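Local coordinates for uncharacterized protein lp_2219 (Lactobacillus plantarum, PDB 3HFQ), which is of unknown function but has the seven-bladed beta-propeller fold of the lactonase family and may act on a lactone, at residues Lys28-Asp33 with Phe299-Asn304; Leu264-Val269 with Gly320-Leu325; Ile157-Asp162 with Gly205-Gln210. The protein carries 1 engineered substitution. All coordinates share one frame; numbering follows the deposited sequence.

Interaction 1. Residues Lys28-Asp33 with Phe299-Asn304; sequences KTLTND and FVVVVN
K28 meets the rim of the F299 ring with the far half of its side chain: CD lies in the plane of the ring 4.0 Å from F299 CE1, and NZ stands 3.8 Å from F299 CZ. Both atoms touch the ring at its edge, near its plane, so nothing of K28 stacks over a face; the polar partner of NZ is the carbonyl oxygen of T25, to which it is hydrogen-bonded. The chain bends at chi2 (-65°) and passes the ring edge, the two side chains running at about a right angle. K28 and T29 together face D24 in a G1 beta bulge, where the strand begins. T29 turns from F299-N304, and L30 turns back toward it. With CG anti to the backbone N (chi1 173°), L30 reaches V301 tip to tip, CD2 lying 4.0 Å from V301 CG1 and CD1 4.2 Å from V301 CG2. A310 and V329 against L30, and L312 against V301, add to this apolar layer, while L23 packs on F299; the backbone N of L30 is bound by the side chain of Q326. No hydrogen bond joins the two segments, whose CA atoms stay 8.4 Å apart even at L30 and V301. Such side-chain packing between separate four-stranded sheets is the interface of neighbouring blades in a beta-propeller.

Interaction 2. Residues Leu264-Val269 with Gly320-Leu325; sequences LAVFAV and GKLSLL
Two CD1 methyls, of L264 and L322, lie 3.9 Å apart, with the side chains crossing at about a right angle. Beside them V266 splits its branches between two partners: CG2 approaches L322 CD1 at 4.3 Å, whereas CG1, anti to the backbone N (chi1 -172°), lies 3.8 Å from the carbonyl oxygen of G320. The tight part of the contact thus takes in L264, V266 and L322 together with the carbonyl of G320. A single methyl of L322 is shared by two residues of strand 263-269, and V300 and R315 of its own blade also touch the L322 side chain. L264 is likewise packed against V300 and Y313, joining the core between the two sheets. L264, V266, G320 and L322 are all buried.

The other side is looser. K321 has its CA only 7.1 Å from that of V266, yet its extended side chain leads off to the exposed surface, touching Q279 on the way. Beyond L322 the second segment diverges: S323 and L324 are exposed and lie far from L264-V269, as do the partly exposed A268 and V269 at the other strand's end.

Across the two segments only carbon-rich groups and one carbonyl come together, without a hydrogen bond. The polar backbone at this border is served instead by side chains of the facing blade: Y255 OH bonds to G320 O, and Q279 OE1 accepts from L322 N. The chemistry implies that dispersion and burial of apolar surface hold the centre, while directional bonds fix the edge where strand 322-330 begins.

Interaction 3. Residues Ile157-Asp162 with Gly205-Gln210; sequences IDLGSD and GELSSQ
L159 puts its two methyls on two successive residues of the facing turn. CD1 rests against the carboxylate of E206, 3.5 Å from OE1 and 3.7 Å from CD, the side chains crossing obliquely; CD2 meets L207 CD1 at 4.1 Å, at about a right angle. A chi1 of 175° swings the isobutyl group of L159 toward both residues, and its CD1 makes van der Waals contact with the E206 carboxylate. E206 OE1 is salt-bridged to R190 and R259, which probably balance its charge, and a bound phosphate ion, probably from the crystallisation liquor, lies close to the same carboxylate.

In the next shell, D158 shapes the turn that carries L159. Its OD1 accepts from S161 N at 3.0 Å, approached from well above the carboxylate plane, which makes an Asx motif; H142 N and S141 OG also bind this carboxylate. Q138 donates to the carbonyl of L159 and packs against L207. D162 reaches across to the backbone N of G186 and of G188, joining the turn to the loop before strand 189-194. The facing turn is closed by G205 N to Q210 O (2.7 Å) and Q210 N to G205 O (3.3 Å), with S209 and Q210 forming a G1 beta bulge opposite G205.

Both turns link the second and third strands of adjacent blades, an arrangement typical of neighbouring blades in a beta-propeller.

Overall arrangement
From the N terminus, strand 29-38, outermost in the blade that the C-terminal strand 334-339 completes, opens interaction 1, which closes only at 299-304, so its loop takes in most of the propeller. Within that span interaction 3 joins the turns of two consecutive blades, from 157-162 to 205-210. Interaction 2 opens afterwards at 264-269 and closes at 320-325, beyond the end of interaction 1, so these two cross. They also touch, through F299 with L325 and V300 with L322 and L264, and share the sheet 290-330, whose two faces thus meet different neighbours. Interaction 3 lies across the chain's centre from interaction 1, their centres about 28 Å apart.

Interaction 1. Residues Lys28-Asp33 with Phe299-Asn304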
ATOM      1  N   LYS A  28      15.281 -16.375  12.789  1.00 16.81           N
ATOM      2  CA  LYS A  28      14.359 -16.596  11.714  1.00 13.53           C
ATOM      3  C   LYS A  28      12.910 -16.584  12.213  1.00 18.00           C
ATOM      4  O   LYS A  28      12.083 -17.409  11.822  1.00 16.03           O
ATOM      5  CB  LYS A  28      14.664 -17.933  11.057  1.00 19.20           C
ATOM      6  CG  LYS A  28      16.137 -18.105  10.653  1.00 19.15           C
ATOM      7  CD  LYS A  28      16.550 -17.120   9.569  1.00 18.62           C
ATOM      8  CE  LYS A  28      17.972 -17.379   9.080  1.00 19.58           C
ATOM      9  NZ  LYS A  28      18.418 -16.406   8.042  1.00 27.77           N
ATOM     10  N   THR A  29      12.615 -15.659  13.115  1.00 17.60           N
ATOM     11  CA  THR A  29      11.307 -15.586  13.741  1.00 16.39           C
ATOM     12  C   THR A  29      10.620 -14.243  13.544  1.00 14.26           C
ATOM     13  O   THR A  29      11.251 -13.231  13.217  1.00 12.37           O
ATOM     14  CB  THR A  29      11.432 -15.824  15.239  1.00 16.44           C
ATOM     15  OG1 THR A  29      12.341 -14.865  15.785  1.00 16.08           O
ATOM     16  CG2 THR A  29      11.961 -17.227  15.505  1.00 21.29           C
ATOM     17  N   LEU A  30       9.311 -14.253  13.761  1.00 12.14           N
ATOM     18  CA  LEU A  30       8.469 -13.070  13.651  1.00 12.55           C
ATOM     19  C   LEU A  30       7.545 -13.079  14.863  1.00 14.52           C
ATOM     20  O   LEU A  30       6.885 -14.081  15.134  1.00 12.78           O
ATOM     21  CB  LEU A  30       7.624 -13.127  12.380  1.00 11.40           C
ATOM     22  CG  LEU A  30       6.589 -12.008  12.255  1.00 17.45           C
ATOM     23  CD1 LEU A  30       7.314 -10.691  12.031  1.00 14.54           C
ATOM     24  CD2 LEU A  30       5.629 -12.301  11.106  1.00 18.39           C
ATOM     25  N   THR A  31       7.497 -11.967  15.589  1.00 15.37           N
ATOM     26  CA  THR A  31       6.641 -11.871  16.766  1.00 19.55           C
ATOM     27  C   THR A  31       5.723 -10.658  16.680  1.00 17.45           C
ATOM     28  O   THR A  31       5.974  -9.724  15.915  1.00 17.78           O
ATOM     29  CB  THR A  31       7.459 -11.682  18.065  1.00 20.35           C
ATOM     30  OG1 THR A  31       8.173 -10.443  17.992  1.00 19.58           O
ATOM     31  CG2 THR A  31       8.442 -12.816  18.273  1.00 21.31           C
ATOM     32  N   ASN A  32       4.648 -10.692  17.456  1.00 10.13           N
ATOM     33  CA  ASN A  32       3.736  -9.562  17.558  1.00 13.84           C
ATOM     34  C   ASN A  32       3.950  -9.219  19.026  1.00 11.89           C
ATOM     35  O   ASN A  32       3.421  -9.893  19.909  1.00 14.08           O
ATOM     36  CB  ASN A  32       2.278  -9.968  17.312  1.00 10.63           C
ATOM     37  CG  ASN A  32       1.302  -8.832  17.590  1.00 15.47           C
ATOM     38  OD1 ASN A  32       0.100  -8.953  17.350  1.00 20.08           O
ATOM     39  ND2 ASN A  32       1.819  -7.722  18.109  1.00  8.40           N
ATOM     40  N   ASP A  33       4.767  -8.202  19.279  1.00 10.89           N
ATOM     41  CA  ASP A  33       5.093  -7.797  20.641  1.00 11.31           C
ATOM     42  C   ASP A  33       3.962  -7.123  21.404  1.00 13.69           C
ATOM     43  O   ASP A  33       4.020  -7.003  22.626  1.00 15.01           O
ATOM     44  CB  ASP A  33       6.330  -6.890  20.636  1.00 10.78           C
ATOM     45  CG  ASP A  33       7.528  -7.550  19.977  1.00 16.53           C
ATOM     46  OD1 ASP A  33       7.783  -8.738  20.264  1.00 13.72           O
ATOM     47  OD2 ASP A  33       8.219  -6.883  19.175  1.00 17.61           O
ATOM     48  N   PHE A 299      13.991 -11.176   3.650  1.00 14.90           N
ATOM     49  CA  PHE A 299      12.740 -11.698   4.190  1.00 12.27           C
ATOM     50  C   PHE A 299      11.526 -10.951   3.654  1.00 15.10           C
ATOM     51  O   PHE A 299      11.641  -9.840   3.138  1.00 10.73           O
ATOM     52  CB  PHE A 299      12.727 -11.562   5.715  1.00 13.52           C
ATOM     53  CG  PHE A 299      13.851 -12.273   6.403  1.00 15.09           C
ATOM     54  CD1 PHE A 299      13.743 -13.620   6.734  1.00 12.62           C
ATOM     55  CD2 PHE A 299      15.024 -11.596   6.719  1.00 11.81           C
ATOM     56  CE1 PHE A 299      14.790 -14.281   7.372  1.00 12.30           C
ATOM     57  CE2 PHE A 299      16.078 -12.248   7.357  1.00 11.18           C
ATOM     58  CZ  PHE A 299      15.962 -13.589   7.684  1.00 13.61           C
ATOM     59  N   VAL A 300      10.365 -11.582   3.794  1.00 14.12           N
ATOM     60  CA  VAL A 300       9.096 -10.987   3.402  1.00  8.27           C
ATOM     61  C   VAL A 300       8.098 -11.341   4.494  1.00 10.45           C
ATOM     62  O   VAL A 300       8.086 -12.471   4.988  1.00 12.80           O
ATOM     63  CB  VAL A 300       8.556 -11.542   2.071  1.00 10.93           C
ATOM     64  CG1 VAL A 300       7.117 -11.063   1.863  1.00 10.74           C
ATOM     65  CG2 VAL A 300       9.432 -11.076   0.912  1.00  8.52           C
ATOM     66  N   VAL A 301       7.291 -10.368   4.891  1.00  7.75           N
ATOM     67  CA  VAL A 301       6.265 -10.589   5.903  1.00  9.82           C
ATOM     68  C   VAL A 301       4.930 -10.216   5.278  1.00 10.71           C
ATOM     69  O   VAL A 301       4.801  -9.157   4.673  1.00  8.53           O
ATOM     70  CB  VAL A 301       6.499  -9.709   7.157  1.00 15.43           C
ATOM     71  CG1 VAL A 301       5.283  -9.773   8.082  1.00 11.81           C
ATOM     72  CG2 VAL A 301       7.735 -10.188   7.892  1.00 13.78           C
ATOM     73  N   VAL A 302       3.948 -11.102   5.408  1.00  9.63           N
ATOM     74  CA  VAL A 302       2.619 -10.858   4.867  1.00  8.09           C
ATOM     75  C   VAL A 302       1.611 -11.027   5.997  1.00 10.19           C
ATOM     76  O   VAL A 302       1.836 -11.812   6.918  1.00 10.18           O
ATOM     77  CB  VAL A 302       2.265 -11.869   3.739  1.00 15.15           C
ATOM     78  CG1 VAL A 302       2.341 -13.288   4.268  1.00 13.91           C
ATOM     79  CG2 VAL A 302       0.860 -11.587   3.194  1.00 10.59           C
ATOM     80  N   VAL A 303       0.520 -10.273   5.943  1.00 11.84           N
ATOM     81  CA  VAL A 303      -0.524 -10.398   6.957  1.00  8.97           C
ATOM     82  C   VAL A 303      -1.812 -10.799   6.268  1.00 12.27           C
ATOM     83  O   VAL A 303      -2.109 -10.322   5.176  1.00 10.38           O
ATOM     84  CB  VAL A 303      -0.770  -9.083   7.742  1.00  9.92           C
ATOM     85  CG1 VAL A 303       0.417  -8.780   8.630  1.00 14.50           C
ATOM     86  CG2 VAL A 303      -1.040  -7.927   6.785  1.00 10.77           C
ATOM     87  N   ASN A 304      -2.563 -11.690   6.910  1.00  9.99           N
ATOM     88  CA  ASN A 304      -3.829 -12.167   6.373  1.00  9.04           C
ATOM     89  C   ASN A 304      -4.968 -11.580   7.188  1.00 11.51           C
ATOM     90  O   ASN A 304      -5.080 -11.819   8.390  1.00 11.73           O
ATOM     91  CB  ASN A 304      -3.869 -13.694   6.416  1.00  9.13           C
ATOM     92  CG  ASN A 304      -2.804 -14.321   5.543  1.00 11.69           C
ATOM     93  OD1 ASN A 304      -2.906 -14.310   4.317  1.00 12.37           O
ATOM     94  ND2 ASN A 304      -1.764 -14.860   6.172  1.00  8.50           N
TER

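Interaction 2. Residues Leu264-Val269 with Gly320-Leu325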
ATOM      1  N   LEU A 264       1.283 -15.023  -2.896  1.00 11.48           N
ATOM      2  CA  LEU A 264       2.121 -13.906  -3.274  1.00  9.36           C
ATOM      3  C   LEU A 264       2.640 -14.444  -4.596  1.00  8.69           C
ATOM      4  O   LEU A 264       3.111 -15.583  -4.658  1.00 12.63           O
ATOM      5  CB  LEU A 264       3.292 -13.695  -2.311  1.00 11.63           C
ATOM      6  CG  LEU A 264       3.021 -13.152  -0.904  1.00 13.67           C
ATOM      7  CD1 LEU A 264       4.344 -12.699  -0.295  1.00 18.76           C
ATOM      8  CD2 LEU A 264       2.046 -11.981  -0.964  1.00 13.37           C
ATOM      9  N   ALA A 265       2.506 -13.664  -5.662  1.00 11.32           N
ATOM     10  CA  ALA A 265       2.996 -14.093  -6.965  1.00 13.60           C
ATOM     11  C   ALA A 265       4.282 -13.319  -7.203  1.00 13.56           C
ATOM     12  O   ALA A 265       4.327 -12.106  -7.014  1.00 12.43           O
ATOM     13  CB  ALA A 265       1.973 -13.778  -8.049  1.00 13.95           C
ATOM     14  N   VAL A 266       5.327 -14.026  -7.610  1.00 11.95           N
ATOM     15  CA  VAL A 266       6.622 -13.409  -7.847  1.00  8.53           C
ATOM     16  C   VAL A 266       6.927 -13.336  -9.335  1.00 11.06           C
ATOM     17  O   VAL A 266       6.790 -14.332 -10.059  1.00 11.63           O
ATOM     18  CB  VAL A 266       7.742 -14.215  -7.164  1.00 10.18           C
ATOM     19  CG1 VAL A 266       9.053 -13.456  -7.247  1.00 11.08           C
ATOM     20  CG2 VAL A 266       7.364 -14.502  -5.714  1.00 11.51           C
ATOM     21  N   PHE A 267       7.347 -12.158  -9.783  1.00 10.69           N
ATOM     22  CA  PHE A 267       7.679 -11.940 -11.187  1.00 13.47           C
ATOM     23  C   PHE A 267       9.100 -11.431 -11.346  1.00 13.62           C
ATOM     24  O   PHE A 267       9.574 -10.618 -10.550  1.00 13.66           O
ATOM     25  CB  PHE A 267       6.752 -10.897 -11.824  1.00 11.81           C
ATOM     26  CG  PHE A 267       5.309 -11.296 -11.872  1.00 15.79           C
ATOM     27  CD1 PHE A 267       4.498 -11.174 -10.747  1.00 14.58           C
ATOM     28  CD2 PHE A 267       4.751 -11.772 -13.057  1.00 15.24           C
ATOM     29  CE1 PHE A 267       3.155 -11.515 -10.799  1.00 11.86           C
ATOM     30  CE2 PHE A 267       3.405 -12.117 -13.121  1.00 17.51           C
ATOM     31  CZ  PHE A 267       2.604 -11.987 -11.990  1.00 15.66           C
ATOM     32  N   ALA A 268       9.775 -11.911 -12.382  1.00 11.79           N
ATOM     33  CA  ALA A 268      11.120 -11.455 -12.682  1.00 14.80           C
ATOM     34  C   ALA A 268      10.921 -10.294 -13.652  1.00 13.92           C
ATOM     35  O   ALA A 268      10.161 -10.416 -14.620  1.00 10.97           O
ATOM     36  CB  ALA A 268      11.924 -12.567 -13.348  1.00 13.71           C
ATOM     37  N   VAL A 269      11.570  -9.166 -13.383  1.00 11.18           N
ATOM     38  CA  VAL A 269      11.462  -8.002 -14.256  1.00 11.67           C
ATOM     39  C   VAL A 269      12.634  -8.048 -15.222  1.00 15.26           C
ATOM     40  O   VAL A 269      13.788  -8.084 -14.800  1.00 14.92           O
ATOM     41  CB  VAL A 269      11.550  -6.672 -13.469  1.00 13.18           C
ATOM     42  CG1 VAL A 269      11.361  -5.505 -14.420  1.00 14.15           C
ATOM     43  CG2 VAL A 269      10.505  -6.634 -12.367  1.00 10.32           C
ATOM     44  N   GLY A 320      15.201 -14.288  -6.066  1.00 10.31           N
ATOM     45  CA  GLY A 320      13.976 -13.585  -5.722  1.00 12.15           C
ATOM     46  C   GLY A 320      12.863 -14.473  -5.192  1.00 15.59           C
ATOM     47  O   GLY A 320      11.823 -13.978  -4.755  1.00 12.23           O
ATOM     48  N   LYS A 321      13.070 -15.785  -5.212  1.00 10.96           N
ATOM     49  CA  LYS A 321      12.041 -16.704  -4.739  1.00 12.01           C
ATOM     50  C   LYS A 321      11.902 -16.760  -3.220  1.00 13.09           C
ATOM     51  O   LYS A 321      12.828 -16.426  -2.477  1.00 10.95           O
ATOM     52  CB  LYS A 321      12.278 -18.101  -5.318  1.00 19.84           C
ATOM     53  CG  LYS A 321      12.107 -18.132  -6.837  1.00 20.72           C
ATOM     54  CD  LYS A 321      12.111 -19.546  -7.395  1.00 28.62           C
ATOM     55  CE  LYS A 321      11.825 -19.533  -8.891  1.00 32.45           C
ATOM     56  NZ  LYS A 321      11.803 -20.905  -9.476  1.00 35.90           N
ATOM     57  N   LEU A 322      10.729 -17.190  -2.767  1.00 13.36           N
ATOM     58  CA  LEU A 322      10.431 -17.258  -1.342  1.00 12.65           C
ATOM     59  C   LEU A 322      10.222 -18.678  -0.820  1.00 14.03           C
ATOM     60  O   LEU A 322       9.901 -19.595  -1.576  1.00 12.13           O
ATOM     61  CB  LEU A 322       9.168 -16.435  -1.053  1.00 11.56           C
ATOM     62  CG  LEU A 322       9.079 -15.037  -1.682  1.00 11.97           C
ATOM     63  CD1 LEU A 322       7.694 -14.443  -1.419  1.00 12.47           C
ATOM     64  CD2 LEU A 322      10.172 -14.139  -1.122  1.00  9.34           C
ATOM     65  N   SER A 323      10.409 -18.844   0.484  1.00 16.58           N
ATOM     66  CA  SER A 323      10.201 -20.132   1.135  1.00 14.26           C
ATOM     67  C   SER A 323       9.717 -19.860   2.554  1.00 13.15           C
ATOM     68  O   SER A 323      10.234 -18.978   3.245  1.00 12.51           O
ATOM     69  CB  SER A 323      11.491 -20.967   1.149  1.00 12.48           C
ATOM     70  OG  SER A 323      12.495 -20.374   1.949  1.00 16.33           O
ATOM     71  N   LEU A 324       8.706 -20.616   2.972  1.00 10.64           N
ATOM     72  CA  LEU A 324       8.115 -20.464   4.294  1.00 11.43           C
ATOM     73  C   LEU A 324       9.080 -20.677   5.458  1.00 14.86           C
ATOM     74  O   LEU A 324       9.872 -21.617   5.458  1.00 11.84           O
ATOM     75  CB  LEU A 324       6.933 -21.430   4.437  1.00 13.97           C
ATOM     76  CG  LEU A 324       6.159 -21.426   5.757  1.00 15.10           C
ATOM     77  CD1 LEU A 324       5.548 -20.053   5.987  1.00  9.52           C
ATOM     78  CD2 LEU A 324       5.071 -22.491   5.718  1.00 12.76           C
ATOM     79  N   LEU A 325       8.997 -19.797   6.454  1.00 13.73           N
ATOM     80  CA  LEU A 325       9.828 -19.902   7.650  1.00 12.73           C
ATOM     81  C   LEU A 325       8.937 -20.064   8.873  1.00 16.06           C
ATOM     82  O   LEU A 325       9.162 -20.938   9.711  1.00 12.89           O
ATOM     83  CB  LEU A 325      10.702 -18.654   7.829  1.00 12.28           C
ATOM     84  CG  LEU A 325      11.964 -18.543   6.971  1.00  8.08           C
ATOM     85  CD1 LEU A 325      12.658 -17.219   7.271  1.00 13.07           C
ATOM     86  CD2 LEU A 325      12.902 -19.718   7.272  1.00 11.66           C
TER

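Interaction 3. Residues Ile157-Asp162 with Gly205-Gln210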
ATOM      1  N   ILE A 157      -4.568   6.876  -7.985  1.00  9.06           N
ATOM      2  CA  ILE A 157      -5.284   5.800  -8.667  1.00  9.79           C
ATOM      3  C   ILE A 157      -6.763   5.687  -8.313  1.00 10.30           C
ATOM      4  O   ILE A 157      -7.120   5.600  -7.143  1.00 10.54           O
ATOM      5  CB  ILE A 157      -4.606   4.445  -8.369  1.00 10.34           C
ATOM      6  CG1 ILE A 157      -3.121   4.525  -8.737  1.00  6.91           C
ATOM      7  CG2 ILE A 157      -5.296   3.328  -9.140  1.00 13.73           C
ATOM      8  CD1 ILE A 157      -2.318   3.309  -8.311  1.00  7.04           C
ATOM      9  N   ASP A 158      -7.615   5.666  -9.335  1.00 11.19           N
ATOM     10  CA  ASP A 158      -9.056   5.554  -9.142  1.00 11.15           C
ATOM     11  C   ASP A 158      -9.514   4.167  -9.592  1.00 12.54           C
ATOM     12  O   ASP A 158      -9.628   3.892 -10.788  1.00 10.87           O
ATOM     13  CB  ASP A 158      -9.785   6.626  -9.960  1.00 15.30           C
ATOM     14  CG  ASP A 158     -11.246   6.773  -9.570  1.00 13.40           C
ATOM     15  OD1 ASP A 158     -11.878   5.761  -9.209  1.00 12.48           O
ATOM     16  OD2 ASP A 158     -11.772   7.903  -9.640  1.00 15.54           O
ATOM     17  N   LEU A 159      -9.765   3.292  -8.627  1.00  9.92           N
ATOM     18  CA  LEU A 159     -10.205   1.937  -8.921  1.00 12.61           C
ATOM     19  C   LEU A 159     -11.598   1.940  -9.543  1.00 10.05           C
ATOM     20  O   LEU A 159     -11.905   1.120 -10.412  1.00 10.86           O
ATOM     21  CB  LEU A 159     -10.200   1.107  -7.629  1.00 15.60           C
ATOM     22  CG  LEU A 159     -10.740  -0.326  -7.673  1.00 15.65           C
ATOM     23  CD1 LEU A 159      -9.986  -1.188  -6.668  1.00 15.56           C
ATOM     24  CD2 LEU A 159     -12.235  -0.326  -7.383  1.00 15.41           C
ATOM     25  N   GLY A 160     -12.429   2.879  -9.103  1.00  6.95           N
ATOM     26  CA  GLY A 160     -13.789   2.968  -9.599  1.00 12.01           C
ATOM     27  C   GLY A 160     -13.961   3.385 -11.050  1.00 17.71           C
ATOM     28  O   GLY A 160     -14.883   2.916 -11.723  1.00 15.75           O
ATOM     29  N   SER A 161     -13.083   4.253 -11.542  1.00 13.92           N
ATOM     30  CA  SER A 161     -13.187   4.732 -12.918  1.00 15.89           C
ATOM     31  C   SER A 161     -12.101   4.216 -13.863  1.00 16.53           C
ATOM     32  O   SER A 161     -12.027   4.646 -15.012  1.00 18.76           O
ATOM     33  CB  SER A 161     -13.174   6.260 -12.931  1.00 20.59           C
ATOM     34  OG  SER A 161     -11.936   6.743 -12.445  1.00 27.90           O
ATOM     35  N   ASP A 162     -11.263   3.303 -13.381  1.00 14.76           N
ATOM     36  CA  ASP A 162     -10.182   2.737 -14.193  1.00 12.32           C
ATOM     37  C   ASP A 162      -9.205   3.792 -14.697  1.00 13.72           C
ATOM     38  O   ASP A 162      -8.808   3.774 -15.863  1.00 14.45           O
ATOM     39  CB  ASP A 162     -10.753   1.970 -15.393  1.00 15.83           C
ATOM     40  CG  ASP A 162     -11.411   0.668 -14.994  1.00 20.44           C
ATOM     41  OD1 ASP A 162     -10.769  -0.121 -14.269  1.00 18.24           O
ATOM     42  OD2 ASP A 162     -12.566   0.427 -15.410  1.00 19.57           O
ATOM     43  N   GLY A 205      -3.941  -4.477 -10.820  1.00 10.66           N
ATOM     44  CA  GLY A 205      -5.349  -4.382 -11.148  1.00  9.46           C
ATOM     45  C   GLY A 205      -6.083  -5.320 -10.211  1.00 11.58           C
ATOM     46  O   GLY A 205      -6.084  -6.533 -10.409  1.00 12.45           O
ATOM     47  N   GLU A 206      -6.702  -4.756  -9.183  1.00 12.58           N
ATOM     48  CA  GLU A 206      -7.416  -5.555  -8.199  1.00 14.31           C
ATOM     49  C   GLU A 206      -8.523  -6.431  -8.767  1.00 13.23           C
ATOM     50  O   GLU A 206      -8.509  -7.649  -8.597  1.00 15.02           O
ATOM     51  CB  GLU A 206      -8.030  -4.655  -7.121  1.00 17.42           C
ATOM     52  CG  GLU A 206      -8.860  -5.433  -6.102  1.00 19.70           C
ATOM     53  CD  GLU A 206      -9.593  -4.542  -5.119  1.00 18.08           C
ATOM     54  OE1 GLU A 206      -8.943  -3.677  -4.499  1.00 14.98           O
ATOM     55  OE2 GLU A 206     -10.822  -4.717  -4.960  1.00 20.87           O
ATOM     56  N   LEU A 207      -9.474  -5.800  -9.444  1.00 13.26           N
ATOM     57  CA  LEU A 207     -10.637  -6.493  -9.987  1.00 12.94           C
ATOM     58  C   LEU A 207     -10.392  -7.501 -11.107  1.00 16.93           C
ATOM     59  O   LEU A 207     -11.151  -8.462 -11.254  1.00 16.83           O
ATOM     60  CB  LEU A 207     -11.670  -5.454 -10.438  1.00 12.91           C
ATOM     61  CG  LEU A 207     -11.996  -4.378  -9.393  1.00 12.38           C
ATOM     62  CD1 LEU A 207     -12.964  -3.362  -9.984  1.00 13.40           C
ATOM     63  CD2 LEU A 207     -12.590  -5.018  -8.138  1.00 14.28           C
ATOM     64  N   SER A 208      -9.337  -7.298 -11.888  1.00 12.46           N
ATOM     65  CA  SER A 208      -9.033  -8.199 -12.995  1.00 16.96           C
ATOM     66  C   SER A 208      -7.875  -9.148 -12.696  1.00 13.65           C
ATOM     67  O   SER A 208      -7.515  -9.976 -13.535  1.00 12.96           O
ATOM     68  CB  SER A 208      -8.704  -7.382 -14.243  1.00 16.34           C
ATOM     69  OG  SER A 208      -7.596  -6.530 -13.996  1.00 15.33           O
ATOM     70  N   SER A 209      -7.299  -9.034 -11.504  1.00 10.95           N
ATOM     71  CA  SER A 209      -6.167  -9.876 -11.121  1.00 10.11           C
ATOM     72  C   SER A 209      -5.083  -9.823 -12.193  1.00 10.78           C
ATOM     73  O   SER A 209      -4.659 -10.852 -12.718  1.00 11.36           O
ATOM     74  CB  SER A 209      -6.621 -11.325 -10.915  1.00 13.32           C
ATOM     75  OG  SER A 209      -7.470 -11.427  -9.784  1.00 14.64           O
ATOM     76  N   GLN A 210      -4.639  -8.610 -12.506  1.00 12.93           N
ATOM     77  CA  GLN A 210      -3.613  -8.393 -13.520  1.00 15.61           C
ATOM     78  C   GLN A 210      -2.615  -7.332 -13.083  1.00 11.96           C
ATOM     79  O   GLN A 210      -2.854  -6.586 -12.135  1.00 12.07           O
ATOM     80  CB  GLN A 210      -4.251  -7.911 -14.826  1.00 14.74           C
ATOM     81  CG  GLN A 210      -5.205  -8.874 -15.490  1.00 15.56           C
ATOM     82  CD  GLN A 210      -5.847  -8.277 -16.728  1.00 20.18           C
ATOM     83  OE1 GLN A 210      -6.500  -7.236 -16.661  1.00 19.47           O
ATOM     84  NE2 GLN A 210      -5.667  -8.934 -17.865  1.00 15.89           N
TER